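Local atomic coordinates of glutaredoxin 2 (Salmonella enterica subsp. enterica serovar Typhimurium, PDB entry 3IR4), a protein that probably carries out glutathione-dependent thiol-disulphide exchange, holding glutathione between a thioredoxin-like domain and an all-helical domain. Residues 19-24 with 67-72; 166-169 with 173-176; 177-182 with 203-208. All blocks are in the same frame, centred on the assembly; numbering follows the deposited sequence. Where two conformers were deposited one is given.

In the fold
All three contacts are buried, yet their chemistry differs with their place. Contact 1 pairs two helices of the thioredoxin-like domain through aliphatic and aromatic side chains alone. Contacts 2 and 3 lie in the helical domain and share helix 173-185: its first turn is tied to the preceding loop by carboxylates in contact 2, and its next turn packs against helix 195-208 through one phenylalanine in contact 3, the nearest of the three to the centre of the chain. Across the domain interface, His70 NE2 of contact 1 is probably hydrogen-bonded to Glu173 OE2 of contact 2, while Met20 CE packs on Phe179 CB and Leu24 on Gln207 of contact 3.

Contact 1 of 3, residues 19-24 with 67-72; sequences RMIFGL and DIVHYV. With SO4 (sulfate ion), chain D.
The shortest polar bond, 2.7 Å from Tyr71 OH to O1 of a sulfate ion, belongs to one of two conformers of Tyr71 and lies outside the helix-helix interface, which is wholly apolar and made by Ile21 and Phe22 against Val69 and Val72. Sulfate O1 lies at the edge of the tyrosine ring, in its plane; the ion, probably from the crystallisation liquor, is also bound by Lys56. Val72 meets both Ile21 and Phe22. A chi1 of 177° turns its CG1 away from the backbone N and lays that methyl over the middle of the Phe22 ring, 3.9 Å from the centroid and 12° off the normal, a CH-pi contact. Its other methyl, CG2, meets Phe22 CZ at 3.5 Å. Ile21 CG2 lies 3.8 Å from Val72 CG1, the side chains running past one another in opposite senses; through CG1 Ile21 also touches Val69 CG1, these two side chains being roughly perpendicular. The helix segments run nearly parallel, 24° apart, as expected of the two helices on one side of a thioredoxin-like sheet. Leu54 of strand 53-55 touches both Phe22 and Val72 from the sheet, and Val69 also touches Ile176 of helix 173-185.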
ATOM      1  N   ARG A  19       7.614   3.207  -0.606  0.60  4.32           N
ATOM      2  CA  ARG A  19       8.278   3.347   0.681  0.60  4.38           C
ATOM      3  C   ARG A  19       9.033   2.099   1.118  0.60  4.26           C
ATOM      4  O   ARG A  19       9.930   2.186   1.956  0.60  4.48           O
ATOM      5  CB  ARG A  19       7.243   3.666   1.758  0.60  4.71           C
ATOM      6  CG  ARG A  19       6.661   5.039   1.605  0.60  5.27           C
ATOM      7  CD  ARG A  19       5.479   5.241   2.525  0.60  5.92           C
ATOM      8  NE  ARG A  19       5.940   5.179   3.902  0.60  6.20           N
ATOM      9  CZ  ARG A  19       5.160   5.153   4.972  0.60  8.27           C
ATOM     10  NH1 ARG A  19       3.844   5.161   4.837  0.60  9.82           N
ATOM     11  NH2 ARG A  19       5.708   5.108   6.183  0.60  8.61           N
HETATM   12  N   MSE A  20       8.638   0.931   0.621  1.00  4.78           N
HETATM   13  CA  MSE A  20       9.186  -0.305   1.165  1.00  4.54           C
HETATM   14  C   MSE A  20      10.698  -0.473   1.063  1.00  4.33           C
HETATM   15  O   MSE A  20      11.318  -0.895   2.009  1.00  5.07           O
HETATM   16  CB  MSE A  20       8.499  -1.534   0.561  1.00  4.87           C
HETATM   17  CG  MSE A  20       7.057  -1.685   1.006  1.00  4.39           C
HETATM   18 SE   MSE A  20       6.135  -3.123   0.099  1.00  6.16          SE
HETATM   19  CE  MSE A  20       7.032  -4.621   0.909  1.00  5.93           C
ATOM     20  N   ILE A  21      11.283  -0.191  -0.102  1.00  5.41           N
ATOM     21  CA  ILE A  21      12.721  -0.426  -0.267  1.00  6.09           C
ATOM     22  C   ILE A  21      13.509   0.504   0.635  1.00  4.97           C
ATOM     23  O   ILE A  21      14.569   0.124   1.139  1.00  6.08           O
ATOM     24  CB  ILE A  21      13.197  -0.341  -1.741  1.00  7.41           C
ATOM     25  CG1 ILE A  21      12.558  -1.449  -2.588  1.00  8.20           C
ATOM     26  CG2 ILE A  21      14.747  -0.404  -1.841  1.00  9.10           C
ATOM     27  CD1 ILE A  21      12.942  -2.836  -2.254  1.00  9.31           C
ATOM     28  N   PHE A  22      13.041   1.741   0.830  1.00  5.24           N
ATOM     29  CA  PHE A  22      13.731   2.641   1.741  1.00  4.48           C
ATOM     30  C   PHE A  22      13.861   1.998   3.115  1.00  5.24           C
ATOM     31  O   PHE A  22      14.895   2.048   3.772  1.00  5.78           O
ATOM     32  CB  PHE A  22      13.026   3.987   1.839  1.00  4.96           C
ATOM     33  CG  PHE A  22      13.153   4.828   0.612  1.00  4.36           C
ATOM     34  CD1 PHE A  22      14.282   5.602   0.381  1.00  5.04           C
ATOM     35  CD2 PHE A  22      12.134   4.856  -0.336  1.00  5.68           C
ATOM     36  CE1 PHE A  22      14.395   6.387  -0.738  1.00  4.96           C
ATOM     37  CE2 PHE A  22      12.261   5.652  -1.471  1.00  6.59           C
ATOM     38  CZ  PHE A  22      13.397   6.425  -1.659  1.00  5.82           C
ATOM     39  N   GLY A  23      12.776   1.412   3.600  1.00  4.62           N
ATOM     40  CA  GLY A  23      12.808   0.777   4.885  1.00  5.36           C
ATOM     41  C   GLY A  23      13.671  -0.449   4.938  1.00  4.71           C
ATOM     42  O   GLY A  23      14.489  -0.631   5.844  1.00  5.61           O
ATOM     43  N   LEU A  24      13.504  -1.316   3.955  1.00  4.94           N
ATOM     44  CA  LEU A  24      14.241  -2.574   3.935  1.00  5.19           C
ATOM     45  C   LEU A  24      15.755  -2.388   3.841  1.00  5.45           C
ATOM     46  O   LEU A  24      16.499  -3.208   4.355  1.00  6.75           O
ATOM     47  CB  LEU A  24      13.773  -3.478   2.778  1.00  5.53           C
ATOM     48  CG  LEU A  24      12.331  -3.947   2.903  1.00  6.19           C
ATOM     49  CD1 LEU A  24      11.788  -4.551   1.599  1.00  9.19           C
ATOM     50  CD2 LEU A  24      12.178  -4.925   4.047  1.00  8.87           C
ATOM     51  N   ASP A  67       8.837   1.681 -10.818  1.00  4.87           N
ATOM     52  CA  ASP A  67      10.058   2.340 -11.275  1.00  5.31           C
ATOM     53  C   ASP A  67      10.827   2.913 -10.091  1.00  4.56           C
ATOM     54  O   ASP A  67      12.048   2.845 -10.065  1.00  5.03           O
ATOM     55  CB  ASP A  67       9.771   3.409 -12.305  1.00  5.42           C
ATOM     56  CG  ASP A  67       9.242   2.842 -13.606  1.00  8.77           C
ATOM     57  OD1 ASP A  67       9.279   1.605 -13.825  1.00 12.18           O
ATOM     58  OD2 ASP A  67       8.742   3.618 -14.427  1.00 10.60           O
ATOM     59  N   ILE A  68      10.124   3.497  -9.129  1.00  4.40           N
ATOM     60  CA  ILE A  68      10.743   3.995  -7.920  1.00  3.72           C
ATOM     61  C   ILE A  68      11.379   2.822  -7.165  1.00  4.34           C
ATOM     62  O   ILE A  68      12.505   2.916  -6.709  1.00  4.60           O
ATOM     63  CB  ILE A  68       9.707   4.731  -7.050  1.00  4.07           C
ATOM     64  CG1 ILE A  68       9.194   5.972  -7.771  1.00  4.66           C
ATOM     65  CG2 ILE A  68      10.277   5.062  -5.675  1.00  5.27           C
ATOM     66  CD1 ILE A  68       7.967   6.573  -7.126  1.00  6.77           C
ATOM     67  N   VAL A  69      10.633   1.740  -6.970  1.00  4.22           N
ATOM     68  CA  VAL A  69      11.123   0.571  -6.261  1.00  4.69           C
ATOM     69  C   VAL A  69      12.458   0.117  -6.839  1.00  4.09           C
ATOM     70  O   VAL A  69      13.417  -0.079  -6.124  1.00  4.67           O
ATOM     71  CB  VAL A  69      10.070  -0.567  -6.286  1.00  4.60           C
ATOM     72  CG1 VAL A  69      10.681  -1.924  -5.902  1.00  5.95           C
ATOM     73  CG2 VAL A  69       8.882  -0.223  -5.351  1.00  5.90           C
ATOM     74  N   HIS A  70      12.480  -0.088  -8.149  1.00  4.14           N
ATOM     75  CA  HIS A  70      13.714  -0.596  -8.770  1.00  5.01           C
ATOM     76  C   HIS A  70      14.856   0.412  -8.771  1.00  4.53           C
ATOM     77  O   HIS A  70      15.992   0.035  -8.538  1.00  4.62           O
ATOM     78  CB  HIS A  70      13.437  -1.139 -10.139  1.00  5.71           C
ATOM     79  CG  HIS A  70      12.627  -2.392 -10.113  1.00  5.72           C
ATOM     80  ND1 HIS A  70      11.382  -2.487 -10.688  1.00  9.37           N
ATOM     81  CD2 HIS A  70      12.883  -3.611  -9.565  1.00  6.01           C
ATOM     82  CE1 HIS A  70      10.909  -3.707 -10.497  1.00  7.82           C
ATOM     83  NE2 HIS A  70      11.799  -4.408  -9.811  1.00  8.03           N
ATOM     84  N   TYR A  71      14.576   1.687  -9.026  0.70  4.35           N
ATOM     85  CA  TYR A  71      15.614   2.703  -8.976  0.70  4.32           C
ATOM     86  C   TYR A  71      16.292   2.703  -7.604  0.70  4.61           C
ATOM     87  O   TYR A  71      17.520   2.640  -7.468  0.70  4.85           O
ATOM     88  CB  TYR A  71      14.999   4.071  -9.275  0.70  5.38           C
ATOM     89  CG  TYR A  71      15.965   5.219  -9.045  0.70  6.09           C
ATOM     90  CD1 TYR A  71      16.984   5.497  -9.947  0.70  7.94           C
ATOM     91  CD2 TYR A  71      15.882   5.994  -7.903  0.70  6.59           C
ATOM     92  CE1 TYR A  71      17.885   6.548  -9.721  0.70  7.58           C
ATOM     93  CE2 TYR A  71      16.766   7.042  -7.666  0.70  6.67           C
ATOM     94  CZ  TYR A  71      17.775   7.316  -8.569  0.70  7.69           C
ATOM     95  OH  TYR A  71      18.656   8.364  -8.348  0.70 10.09           O
ATOM     96  N   VAL A  72      15.479   2.780  -6.557  1.00  4.73           N
ATOM     97  CA  VAL A  72      16.016   2.846  -5.208  1.00  4.95           C
ATOM     98  C   VAL A  72      16.717   1.537  -4.818  1.00  4.22           C
ATOM     99  O   VAL A  72      17.755   1.577  -4.224  1.00  5.61           O
ATOM    100  CB  VAL A  72      14.916   3.241  -4.202  1.00  5.62           C
ATOM    101  CG1 VAL A  72      15.426   3.243  -2.750  1.00  6.94           C
ATOM    102  CG2 VAL A  72      14.340   4.612  -4.551  1.00  6.24           C
TER
HETATM  103  S   SO4 D 218      20.062   9.379 -11.561  0.50 16.10           S
HETATM  104  O1  SO4 D 218      20.458   8.711 -10.317  0.50 15.69           O
HETATM  105  O2  SO4 D 218      18.958   8.677 -12.256  0.50 11.92           O
HETATM  106  O3  SO4 D 218      19.677  10.752 -11.272  0.50 15.91           O
HETATM  107  O4  SO4 D 218      21.254   9.453 -12.420  0.50 17.67           O

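Contact 2 of 3, residues 166-169 with 173-176; sequences AVNG and EDDI
The amide of Asn168 and the carboxylate of Asp174 stand almost perpendicular, their planes 83° apart. Asn168 ND2 donates to Asp174 OD2 at 2.8 Å, with the acceptor practically in the amide plane, while the nitrogen reaches the oxygen on its anti side, 28° out of the carboxylate plane. ND2 also bonds Lys84 O, so two acceptors hold the amide. The Asp175 carboxylate is held differently: its OD1 takes the backbone N-H of Val167 on the syn lone pair, at 2.8 Å and with an N-H...O angle of 162°. Off the plane of that group lies Val167 CG1, 3.8 Å from Asp175 CG, and the same methyl packs on Asp174 CB at 3.6 Å.

These buried carboxylates are well provided with donors. Asp175 OD1 is also hydrogen-bonded to Tyr200 OH, and its OD2 bonds to Ser172 N and to a water, 2.7 Å away, that accepts from Asn168 N at 3.0 Å. Asp174 OD1 forms a salt bridge with Arg85, and OD2 has a further bond from Asn86 N. Such partners, together with the start of a helix, would tend to stabilise the charged forms.

The bond from Asp175 to Ser172 N resembles the Ser-x-x-Asp N-capping box known from the corresponding core helix of glutathione S-transferases, although Ser172 OG is bonded to Asp174 N. Residues 166-169 form a type I turn closed by Gly169 N to Ala166 O at 3.1 Å, which presents two successive N-H groups to Asp175, one directly and one through the water. Helix 87-97 lies alongside, its Ile89 touching Val167, Asn168 and Asp174, while Glu173 touches Met66 and is hydrogen-bonded to His70, both of helix 65-74.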
ATOM      1  N   ALA A 166       9.804 -13.010   3.317  1.00  4.37           N
ATOM      2  CA  ALA A 166       9.805 -13.206   1.859  1.00  4.90           C
ATOM      3  C   ALA A 166       8.728 -14.193   1.475  1.00  4.61           C
ATOM      4  O   ALA A 166       8.817 -15.376   1.793  1.00  4.84           O
ATOM      5  CB  ALA A 166      11.154 -13.703   1.358  1.00  6.90           C
ATOM      6  N   VAL A 167       7.730 -13.724   0.747  1.00  4.42           N
ATOM      7  CA  VAL A 167       6.598 -14.593   0.405  1.00  5.08           C
ATOM      8  C   VAL A 167       7.009 -15.841  -0.366  1.00  4.93           C
ATOM      9  O   VAL A 167       6.426 -16.907  -0.180  1.00  5.82           O
ATOM     10  CB  VAL A 167       5.445 -13.799  -0.285  1.00  5.99           C
ATOM     11  CG1 VAL A 167       5.882 -13.205  -1.596  1.00  5.97           C
ATOM     12  CG2 VAL A 167       4.215 -14.670  -0.459  1.00  8.19           C
ATOM     13  N   ASN A 168       8.035 -15.721  -1.198  1.00  5.28           N
ATOM     14  CA  ASN A 168       8.529 -16.866  -1.970  1.00  6.90           C
ATOM     15  C   ASN A 168       9.851 -17.426  -1.471  1.00  8.05           C
ATOM     16  O   ASN A 168      10.382 -18.337  -2.112  1.00 10.61           O
ATOM     17  CB  ASN A 168       8.618 -16.487  -3.453  1.00  7.74           C
ATOM     18  CG  ASN A 168       7.295 -15.967  -4.006  1.00  5.97           C
ATOM     19  OD1 ASN A 168       6.228 -16.405  -3.590  1.00  8.26           O
ATOM     20  ND2 ASN A 168       7.369 -14.968  -4.848  1.00  6.21           N
ATOM     21  N   GLY A 169      10.360 -16.940  -0.337  1.00  6.12           N
ATOM     22  CA  GLY A 169      11.622 -17.446   0.242  1.00  7.06           C
ATOM     23  C   GLY A 169      12.732 -16.429   0.160  1.00  6.55           C
ATOM     24  O   GLY A 169      13.482 -16.267   1.098  1.00  9.63           O
ATOM     25  N   GLU A 173       9.363  -9.021  -6.124  1.00  4.21           N
ATOM     26  CA  GLU A 173       8.319  -8.050  -6.373  1.00  4.24           C
ATOM     27  C   GLU A 173       6.969  -8.551  -5.847  1.00  3.66           C
ATOM     28  O   GLU A 173       6.070  -7.731  -5.626  1.00  4.00           O
ATOM     29  CB  GLU A 173       8.236  -7.683  -7.850  1.00  4.47           C
ATOM     30  CG  GLU A 173       9.417  -6.849  -8.370  1.00  5.57           C
ATOM     31  CD  GLU A 173      10.684  -7.657  -8.674  1.00  6.33           C
ATOM     32  OE1 GLU A 173      10.666  -8.917  -8.573  1.00  6.07           O
ATOM     33  OE2 GLU A 173      11.679  -7.009  -9.053  1.00  7.45           O
ATOM     34  N   ASP A 174       6.787  -9.860  -5.631  1.00  4.01           N
ATOM     35  CA  ASP A 174       5.546 -10.314  -4.996  1.00  4.14           C
ATOM     36  C   ASP A 174       5.380  -9.726  -3.609  1.00  3.86           C
ATOM     37  O   ASP A 174       4.263  -9.441  -3.192  1.00  4.34           O
ATOM     38  CB  ASP A 174       5.453 -11.839  -4.937  1.00  4.30           C
ATOM     39  CG  ASP A 174       5.193 -12.489  -6.299  1.00  5.42           C
ATOM     40  OD1 ASP A 174       4.806 -11.786  -7.257  1.00  6.41           O
ATOM     41  OD2 ASP A 174       5.333 -13.740  -6.358  1.00  6.04           O
ATOM     42  N   ASP A 175       6.467  -9.535  -2.871  1.00  3.30           N
ATOM     43  CA  ASP A 175       6.408  -8.885  -1.559  1.00  4.01           C
ATOM     44  C   ASP A 175       5.964  -7.433  -1.682  1.00  3.48           C
ATOM     45  O   ASP A 175       5.203  -6.912  -0.865  1.00  4.24           O
ATOM     46  CB  ASP A 175       7.757  -8.955  -0.852  1.00  3.86           C
ATOM     47  CG  ASP A 175       8.151 -10.366  -0.545  1.00  3.22           C
ATOM     48  OD1 ASP A 175       7.498 -10.950   0.345  1.00  4.47           O
ATOM     49  OD2 ASP A 175       9.063 -10.910  -1.195  1.00  4.68           O
ATOM     50  N   ILE A 176       6.490  -6.766  -2.711  1.00  3.87           N
ATOM     51  CA  ILE A 176       6.159  -5.379  -2.977  1.00  3.83           C
ATOM     52  C   ILE A 176       4.654  -5.249  -3.243  1.00  4.06           C
ATOM     53  O   ILE A 176       4.010  -4.318  -2.780  1.00  4.68           O
ATOM     54  CB  ILE A 176       6.984  -4.820  -4.148  1.00  4.79           C
ATOM     55  CG1 ILE A 176       8.498  -4.916  -3.856  1.00  5.28           C
ATOM     56  CG2 ILE A 176       6.547  -3.407  -4.450  1.00  6.23           C
ATOM     57  CD1 ILE A 176       9.001  -4.081  -2.681  1.00  7.90           C
TER
HETATM   58  O   HOH W   1       9.297 -13.304  -2.347  1.00  5.61           O

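Contact 3 of 3, residues 177-182 with 203-208; sequences HLFPLL and NMAKQT. With SO4 (sulfate ion), chain F.
Phe179 alone carries segment 177-182 onto segment 203-208. His177, at the start, is turned to other partners: NE2 donates to O3 of a sulfate ion, which lies in the plane of the ring, at 2.9 Å and 167°, and ND1 is hydrogen-bonded to Lys17 NZ. Arg85 also binds this sulfate, probably a crystallisation component. At Phe179 the CG atom is anti to the backbone N (chi1 176°), which carries the ring across to the other helix. There CD1 meets Met204 CB at 3.6 Å, CE1 comes equally near Ala205 N, and CZ lies 3.9 Å from Ala205 CB. The next turn brings Thr208 OG1 to 3.8 Å from Phe179 CE2. Thr208 OG1 itself donates to Met204 O at 2.7 Å; the backbone N of the same threonine reaches that carbonyl from the opposite face, so it holds two donors. The two segments, parts of helices of the all-helical domain of the glutathione S-transferase fold, cross at -108°, their axes 10.7 Å apart at closest. Pro180 follows, and with no bond from its N to the preceding turn the helix kinks; its ring touches Val16 and Lys17 of helix 13-25, whose Met20 touches Phe179.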
ATOM      1  N   HIS A 177       4.073  -6.178  -3.984  1.00  4.48           N
ATOM      2  CA  HIS A 177       2.636  -6.122  -4.271  1.00  4.77           C
ATOM      3  C   HIS A 177       1.773  -6.634  -3.121  1.00  4.32           C
ATOM      4  O   HIS A 177       0.648  -6.154  -2.937  1.00  5.61           O
ATOM      5  CB  HIS A 177       2.312  -6.867  -5.566  1.00  4.90           C
ATOM      6  CG  HIS A 177       2.885  -6.228  -6.771  1.00  5.77           C
ATOM      7  ND1 HIS A 177       2.598  -4.934  -7.140  1.00  6.68           N
ATOM      8  CD2 HIS A 177       3.784  -6.694  -7.666  1.00  7.09           C
ATOM      9  CE1 HIS A 177       3.269  -4.650  -8.241  1.00  8.39           C
ATOM     10  NE2 HIS A 177       3.997  -5.700  -8.577  1.00  6.67           N
ATOM     11  N   LEU A 178       2.243  -7.609  -2.359  1.00  4.31           N
ATOM     12  CA  LEU A 178       1.421  -8.203  -1.318  1.00  3.88           C
ATOM     13  C   LEU A 178       1.333  -7.377  -0.028  1.00  4.03           C
ATOM     14  O   LEU A 178       0.251  -7.190   0.537  1.00  4.36           O
ATOM     15  CB  LEU A 178       1.946  -9.619  -0.981  1.00  4.87           C
ATOM     16  CG  LEU A 178       1.253 -10.346   0.147  1.00  4.77           C
ATOM     17  CD1 LEU A 178      -0.269 -10.547  -0.160  1.00  5.99           C
ATOM     18  CD2 LEU A 178       1.947 -11.666   0.426  1.00  7.13           C
ATOM     19  N   PHE A 179       2.468  -6.922   0.484  1.00  3.72           N
ATOM     20  CA  PHE A 179       2.469  -6.215   1.742  1.00  4.13           C
ATOM     21  C   PHE A 179       1.487  -5.020   1.800  1.00  3.46           C
ATOM     22  O   PHE A 179       0.770  -4.900   2.781  1.00  4.09           O
ATOM     23  CB  PHE A 179       3.867  -5.809   2.202  1.00  3.89           C
ATOM     24  CG  PHE A 179       3.842  -4.989   3.458  1.00  3.84           C
ATOM     25  CD1 PHE A 179       3.481  -5.568   4.673  1.00  5.22           C
ATOM     26  CD2 PHE A 179       4.074  -3.635   3.409  1.00  4.50           C
ATOM     27  CE1 PHE A 179       3.422  -4.834   5.817  1.00  5.14           C
ATOM     28  CE2 PHE A 179       4.012  -2.875   4.576  1.00  5.42           C
ATOM     29  CZ  PHE A 179       3.668  -3.474   5.776  1.00  5.38           C
ATOM     30  N   PRO A 180       1.430  -4.172   0.766  1.00  3.76           N
ATOM     31  CA  PRO A 180       0.514  -3.024   0.868  1.00  4.13           C
ATOM     32  C   PRO A 180      -0.938  -3.440   1.077  1.00  4.08           C
ATOM     33  O   PRO A 180      -1.682  -2.757   1.805  1.00  4.34           O
ATOM     34  CB  PRO A 180       0.720  -2.296  -0.448  1.00  4.94           C
ATOM     35  CG  PRO A 180       2.125  -2.666  -0.875  1.00  5.44           C
ATOM     36  CD  PRO A 180       2.272  -4.091  -0.444  1.00  4.10           C
ATOM     37  N   LEU A 181      -1.362  -4.502   0.401  1.00  3.62           N
ATOM     38  CA  LEU A 181      -2.714  -5.005   0.572  1.00  4.41           C
ATOM     39  C   LEU A 181      -2.952  -5.455   2.021  1.00  4.32           C
ATOM     40  O   LEU A 181      -3.944  -5.096   2.652  1.00  4.60           O
ATOM     41  CB  LEU A 181      -2.954  -6.149  -0.419  1.00  4.56           C
ATOM     42  CG  LEU A 181      -4.268  -6.888  -0.256  1.00  6.59           C
ATOM     43  CD1 LEU A 181      -5.466  -5.953  -0.409  1.00  7.86           C
ATOM     44  CD2 LEU A 181      -4.322  -8.036  -1.256  1.00  9.73           C
ATOM     45  N   LEU A 182      -2.019  -6.236   2.558  1.00  3.96           N
ATOM     46  CA  LEU A 182      -2.156  -6.709   3.923  1.00  3.86           C
ATOM     47  C   LEU A 182      -2.122  -5.545   4.912  1.00  4.02           C
ATOM     48  O   LEU A 182      -2.881  -5.525   5.878  1.00  4.43           O
ATOM     49  CB  LEU A 182      -1.105  -7.763   4.271  1.00  4.35           C
ATOM     50  CG  LEU A 182      -1.053  -9.000   3.374  1.00  5.16           C
ATOM     51  CD1 LEU A 182       0.038  -9.937   3.850  1.00  6.03           C
ATOM     52  CD2 LEU A 182      -2.406  -9.714   3.328  1.00  6.27           C
ATOM     53  N   ASN A 203       6.113  -8.846  10.494  1.00  4.52           N
ATOM     54  CA  ASN A 203       7.527  -8.721  10.229  1.00  4.29           C
ATOM     55  C   ASN A 203       7.814  -7.708   9.136  1.00  4.32           C
ATOM     56  O   ASN A 203       8.710  -6.882   9.246  1.00  4.63           O
ATOM     57  CB  ASN A 203       8.150 -10.056   9.842  1.00  4.54           C
ATOM     58  CG  ASN A 203       9.563  -9.853   9.378  1.00  6.31           C
ATOM     59  OD1 ASN A 203      10.441  -9.578  10.194  1.00  6.66           O
ATOM     60  ND2 ASN A 203       9.767  -9.847   8.062  1.00  6.37           N
HETATM   61  N   MSE A 204       7.037  -7.770   8.061  1.00  3.81           N
HETATM   62  CA  MSE A 204       7.268  -6.854   6.966  1.00  3.96           C
HETATM   63  C   MSE A 204       7.002  -5.402   7.383  1.00  3.77           C
HETATM   64  O   MSE A 204       7.724  -4.516   6.933  1.00  4.68           O
HETATM   65  CB  MSE A 204       6.439  -7.230   5.753  1.00  4.36           C
HETATM   66  CG  MSE A 204       6.873  -8.517   5.117  1.00  6.07           C
HETATM   67 SE   MSE A 204       8.684  -8.630   4.503  1.00 10.34          SE
HETATM   68  CE  MSE A 204       8.692  -7.132   3.518  1.00  6.92           C
ATOM     69  N   ALA A 205       6.013  -5.142   8.234  1.00  4.41           N
ATOM     70  CA  ALA A 205       5.800  -3.786   8.718  1.00  4.85           C
ATOM     71  C   ALA A 205       7.060  -3.305   9.468  1.00  4.79           C
ATOM     72  O   ALA A 205       7.518  -2.172   9.272  1.00  5.44           O
ATOM     73  CB  ALA A 205       4.593  -3.725   9.589  1.00  5.59           C
ATOM     74  N   LYS A 206       7.636  -4.157  10.315  0.70  4.45           N
ATOM     75  CA  LYS A 206       8.837  -3.808  11.053  0.70  5.31           C
ATOM     76  C   LYS A 206      10.011  -3.533  10.133  0.70  5.29           C
ATOM     77  O   LYS A 206      10.637  -2.480  10.221  0.70  5.93           O
ATOM     78  CB  LYS A 206       9.171  -4.901  12.064  0.70  6.42           C
ATOM     79  CG  LYS A 206       8.219  -4.897  13.263  0.70  9.10           C
ATOM     80  CD  LYS A 206       8.481  -5.999  14.279  0.70 13.40           C
ATOM     81  CE  LYS A 206       7.444  -5.995  15.415  0.70 17.47           C
ATOM     82  NZ  LYS A 206       7.821  -6.894  16.544  0.70 22.93           N
ATOM     83  N   GLN A 207      10.268  -4.460   9.217  1.00  4.72           N
ATOM     84  CA  GLN A 207      11.447  -4.335   8.356  1.00  5.17           C
ATOM     85  C   GLN A 207      11.335  -3.205   7.353  1.00  4.71           C
ATOM     86  O   GLN A 207      12.345  -2.605   6.975  1.00  6.30           O
ATOM     87  CB  GLN A 207      11.743  -5.652   7.676  1.00  5.78           C
ATOM     88  CG  GLN A 207      12.175  -6.780   8.615  1.00  7.35           C
ATOM     89  CD  GLN A 207      12.730  -7.957   7.862  1.00  8.97           C
ATOM     90  OE1 GLN A 207      12.047  -8.547   7.008  1.00 10.08           O
ATOM     91  NE2 GLN A 207      13.973  -8.290   8.147  1.00 13.56           N
ATOM     92  N   THR A 208      10.111  -2.913   6.887  1.00  5.01           N
ATOM     93  CA  THR A 208       9.886  -1.818   5.933  1.00  5.03           C
ATOM     94  C   THR A 208       9.731  -0.458   6.598  1.00  4.62           C
ATOM     95  O   THR A 208       9.735   0.543   5.910  1.00  4.69           O
ATOM     96  CB  THR A 208       8.653  -2.040   5.045  1.00  4.86           C
ATOM     97  OG1 THR A 208       7.473  -2.015   5.859  1.00  4.54           O
ATOM     98  CG2 THR A 208       8.756  -3.298   4.187  1.00  6.62           C
TER
HETATM   99  S   SO4 F 220       4.974  -6.236 -12.171  0.60 10.50           S
HETATM  100  O1  SO4 F 220       6.077  -7.021 -12.775  0.60 10.97           O
HETATM  101  O2  SO4 F 220       3.952  -7.228 -11.779  0.60  9.90           O
HETATM  102  O3  SO4 F 220       5.530  -5.542 -11.008  0.60 11.55           O
HETATM  103  O4  SO4 F 220       4.435  -5.354 -13.196  0.60 14.13           O